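Local atomic coordinates of toxin-like protein (Paenibacillus larvae subsp. larvae BRL-230010, PDB entry 5DZQ), a protein that probably transfers ADP-ribose from NAD+ to a host target protein, as expected of a C3-like mono-ADP-ribosyltransferase toxin. Residues D97-S100 and F106-S109; N114-E119 and M194-N199. One frame throughout, in Å; residues are numbered along the deposited sequence.

The two interactions come in series along the chain, with interaction 1 complete at S109 before interaction 2 opens at N114. Their centres are about 12 Å apart, and they touch directly, S109 O lying 3.3 Å from N117 CB. Helix 118-128 joins them: it starts within interaction 2 at R118, and F106 and S109 of interaction 1 rest on its L120, while V116 and I196 touch its F121. Strand 91-97, which ends at D97 where interaction 1 begins, and strand 187-198 of interaction 2 belong to the five-stranded mixed sheet of the ADP-ribosyltransferase fold; strand 115-116 pairs separately with 111-112. Together the contacts connect the excursion after strand 91-97 with the C-terminal end of strand 187-198.

Interaction 1: residues D97-S100 and F106-S109; sequences DDTS and FQNS
T99 and Q107 meet where the chain, on leaving edge strand 91-97 of the five-stranded mixed sheet, passes through an Asx turn and then folds back through the short, weakly bonded helix 104-107. The hydroxyl of T99 makes the hydrogen bond between the two parts, OG1 donating to Q107 O at 3.1 Å. Its approach is nearly broadside to the carbonyl, with a C=O...donor angle of 101° and a tilt out of the carbonyl plane. With OG1 placed opposite the backbone N (chi1 169°), the T99 methyl is also turned to the same oxygen; CG2 is modelled 3.0 Å from Q107 O, closer than usual for a methyl, so this detail is doubtful. The T99 and Q107 side chains cross at about a right angle, CG2 passing 3.9 Å from Q107 CG.

D98 closes the Asx turn around T99, its OD1 accepting from S100 N at 3.1 Å on the anti side of the carboxylate, somewhat out of its plane. Beyond the contact, F106 is buried against L120, K123 and L124 of helix 118-128. Q107 packs on K68 of the second subunit, and N108 OD1 accepts a hydrogen bond from NZ of that same K68. The Q107 chain runs extended past S100 and brings its amide alongside the serine, with Q107 OE1 3.6 Å from S100 CB.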
# COMPACT_ATOMS: atom_id res chain seq x y z
N ASP B 97 -4.88 8.51 3.96
CA ASP B 97 -4.94 7.33 4.81
C ASP B 97 -6.38 6.87 4.91
O ASP B 97 -7.31 7.65 4.70
CB ASP B 97 -4.37 7.61 6.21
CG ASP B 97 -2.84 7.63 6.24
OD1 ASP B 97 -2.22 6.55 6.05
OD2 ASP B 97 -2.26 8.72 6.47
N ASP B 98 -6.60 5.59 5.22
CA ASP B 98 -7.94 5.16 5.55
C ASP B 98 -8.15 5.37 7.05
O ASP B 98 -7.23 5.77 7.76
CB ASP B 98 -8.20 3.70 5.14
CG ASP B 98 -7.20 2.72 5.73
OD1 ASP B 98 -6.90 2.80 6.94
OD2 ASP B 98 -6.73 1.84 4.98
N THR B 99 -9.36 5.11 7.51
CA THR B 99 -9.74 5.47 8.87
C THR B 99 -9.08 4.60 9.95
O THR B 99 -9.19 4.90 11.14
CB THR B 99 -11.25 5.38 9.02
OG1 THR B 99 -11.59 5.47 10.41
CG2 THR B 99 -11.74 4.05 8.48
N SER B 100 -8.39 3.54 9.54
CA SER B 100 -7.75 2.63 10.49
C SER B 100 -6.65 3.32 11.30
O SER B 100 -6.31 2.87 12.39
CB SER B 100 -7.17 1.39 9.77
OG SER B 100 -6.08 1.74 8.94
N PHE B 106 -12.85 4.32 16.44
CA PHE B 106 -13.23 5.31 15.44
C PHE B 106 -13.36 4.69 14.05
O PHE B 106 -14.15 5.16 13.23
CB PHE B 106 -12.22 6.45 15.40
CG PHE B 106 -12.16 7.26 16.67
CD1 PHE B 106 -13.22 8.07 17.04
CD2 PHE B 106 -11.04 7.21 17.49
CE1 PHE B 106 -13.17 8.82 18.21
CE2 PHE B 106 -10.98 7.96 18.65
CZ PHE B 106 -12.05 8.76 19.02
N GLN B 107 -12.58 3.64 13.80
CA GLN B 107 -12.41 3.10 12.45
C GLN B 107 -13.71 2.87 11.69
O GLN B 107 -13.83 3.26 10.54
CB GLN B 107 -11.62 1.80 12.51
CG GLN B 107 -11.34 1.22 11.15
CD GLN B 107 -10.45 0.00 11.22
OE1 GLN B 107 -9.56 -0.09 12.06
NE2 GLN B 107 -10.68 -0.95 10.32
N ASN B 108 -14.69 2.24 12.33
CA ASN B 108 -15.94 1.96 11.63
C ASN B 108 -17.10 2.85 12.05
O ASN B 108 -18.19 2.78 11.49
CB ASN B 108 -16.33 0.49 11.82
CG ASN B 108 -15.38 -0.45 11.12
OD1 ASN B 108 -14.68 -1.24 11.76
ND2 ASN B 108 -15.34 -0.37 9.79
N SER B 109 -16.86 3.71 13.03
CA SER B 109 -17.91 4.59 13.54
C SER B 109 -17.74 6.05 13.09
O SER B 109 -18.69 6.82 13.15
CB SER B 109 -17.96 4.50 15.06

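Interaction 2: residues N114-E119 and M194-N199; sequences NKVNRE and MYIIVN
V116, in the small antiparallel pair of strands 111-112 and 115-116, meets I196 of strand 187-198, part of the five-stranded mixed sheet, and R118 closes over the same isoleucine. V116 and I196 reach tip to tip, CG1 of V116 standing 3.7 Å from CD1 of I196. That same methyl is met by the bent arginine: R118 CD comes within 3.6 Å of I196 CD1, which lies over one face of the guanidinium, displaced toward its rim. A turn at chi2 (-47°) folds the R118 chain back toward strand 115-116, where NH1 donates to V116 O at 2.7 Å, in the carbonyl plane on a lone pair and nearly in the guanidinium plane.

In the second shell, E203 OE1 forms a salt bridge with R118 NH1, which together with the bond to V116 O probably helps to fix the rotation of the group. E203 OE1 also accepts from V116 N, tying the small strand and the arginine to strand 203-211. N117 is the N-cap of the helix, its OD1 accepting from L120 N, and F121 of that helix touches both V116 and I196. Farther along strand 187-198, V198 CG2 lies 4.2 Å from R118 NH2.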
# COMPACT_ATOMS: atom_id res chain seq x y z
N ASN B 114 -21.66 7.71 3.84
CA ASN B 114 -20.67 8.54 3.16
C ASN B 114 -20.38 9.86 3.88
O ASN B 114 -19.64 10.69 3.35
CB ASN B 114 -21.11 8.83 1.73
CG ASN B 114 -21.12 7.60 0.87
OD1 ASN B 114 -20.37 6.65 1.12
ND2 ASN B 114 -21.97 7.59 -0.15
N LYS B 115 -20.95 10.04 5.06
CA LYS B 115 -20.73 11.27 5.83
C LYS B 115 -19.98 11.00 7.12
O LYS B 115 -20.10 9.92 7.70
CB LYS B 115 -22.07 11.95 6.12
CG LYS B 115 -22.75 12.49 4.89
CD LYS B 115 -24.05 13.19 5.24
CE LYS B 115 -24.65 13.89 4.04
NZ LYS B 115 -25.87 14.66 4.41
N VAL B 116 -19.20 11.98 7.57
CA VAL B 116 -18.51 11.88 8.85
C VAL B 116 -19.49 12.04 10.01
O VAL B 116 -20.29 12.97 10.03
CB VAL B 116 -17.41 12.95 9.01
CG1 VAL B 116 -16.71 12.81 10.36
CG2 VAL B 116 -16.41 12.86 7.88
N ASN B 117 -19.42 11.10 10.95
CA ASN B 117 -20.18 11.17 12.20
C ASN B 117 -19.78 12.43 12.98
O ASN B 117 -18.69 12.51 13.54
CB ASN B 117 -19.93 9.91 13.03
CG ASN B 117 -20.88 9.77 14.20
OD1 ASN B 117 -21.16 10.74 14.91
ND2 ASN B 117 -21.38 8.56 14.41
N ARG B 118 -20.68 13.41 13.01
CA ARG B 118 -20.35 14.72 13.57
C ARG B 118 -20.03 14.67 15.07
O ARG B 118 -19.05 15.27 15.52
CB ARG B 118 -21.48 15.70 13.31
CG ARG B 118 -21.63 16.10 11.83
CD ARG B 118 -20.29 16.48 11.22
NE ARG B 118 -20.43 17.17 9.92
CZ ARG B 118 -20.36 16.57 8.73
NH1 ARG B 118 -20.17 15.25 8.64
NH2 ARG B 118 -20.49 17.28 7.62
N GLU B 119 -20.84 13.95 15.83
CA GLU B 119 -20.60 13.86 17.27
C GLU B 119 -19.29 13.13 17.56
O GLU B 119 -18.52 13.56 18.42
CB GLU B 119 -21.76 13.15 17.98
CG GLU B 119 -21.72 13.29 19.49
CD GLU B 119 -22.74 12.43 20.20
OE1 GLU B 119 -23.96 12.69 20.05
OE2 GLU B 119 -22.33 11.48 20.91
N MET B 194 -7.81 20.41 12.57
CA MET B 194 -8.48 19.21 12.11
C MET B 194 -9.92 19.54 11.75
O MET B 194 -10.64 20.13 12.55
CB MET B 194 -8.42 18.14 13.21
CG MET B 194 -8.62 16.73 12.74
SD MET B 194 -8.11 15.56 14.03
CE MET B 194 -8.77 14.05 13.35
N TYR B 195 -10.35 19.18 10.54
CA TYR B 195 -11.72 19.50 10.12
C TYR B 195 -12.22 18.62 9.00
O TYR B 195 -11.46 17.87 8.39
CB TYR B 195 -11.84 20.98 9.70
CG TYR B 195 -10.85 21.42 8.62
CD1 TYR B 195 -9.58 21.86 8.97
CD2 TYR B 195 -11.20 21.43 7.28
CE1 TYR B 195 -8.68 22.28 8.02
CE2 TYR B 195 -10.30 21.85 6.31
CZ TYR B 195 -9.04 22.27 6.69
OH TYR B 195 -8.13 22.68 5.74
N ILE B 196 -13.51 18.72 8.75
CA ILE B 196 -14.17 17.96 7.70
C ILE B 196 -14.31 18.79 6.43
O ILE B 196 -14.89 19.87 6.45
CB ILE B 196 -15.57 17.52 8.15
CG1 ILE B 196 -15.49 16.67 9.42
CG2 ILE B 196 -16.28 16.78 7.01
CD1 ILE B 196 -16.82 16.54 10.14
N ILE B 197 -13.79 18.27 5.33
CA ILE B 197 -14.00 18.91 4.04
C ILE B 197 -15.20 18.27 3.36
O ILE B 197 -15.22 17.06 3.12
CB ILE B 197 -12.76 18.80 3.14
CG1 ILE B 197 -11.54 19.43 3.83
CG2 ILE B 197 -12.99 19.49 1.81
CD1 ILE B 197 -10.26 19.30 3.02
N VAL B 198 -16.20 19.09 3.07
CA VAL B 198 -17.43 18.61 2.43
C VAL B 198 -17.32 18.76 0.93
O VAL B 198 -17.29 19.88 0.42
CB VAL B 198 -18.65 19.41 2.95
CG1 VAL B 198 -19.93 18.88 2.32
CG2 VAL B 198 -18.71 19.32 4.45
N ASN B 199 -17.24 17.62 0.22
CA ASN B 199 -17.15 17.61 -1.23
C ASN B 199 -18.51 17.28 -1.84
O ASN B 199 -19.47 17.01 -1.11
CB ASN B 199 -16.12 16.58 -1.71
CG ASN B 199 -14.79 16.70 -0.99
OD1 ASN B 199 -14.18 17.77 -0.93
ND2 ASN B 199 -14.32 15.59 -0.45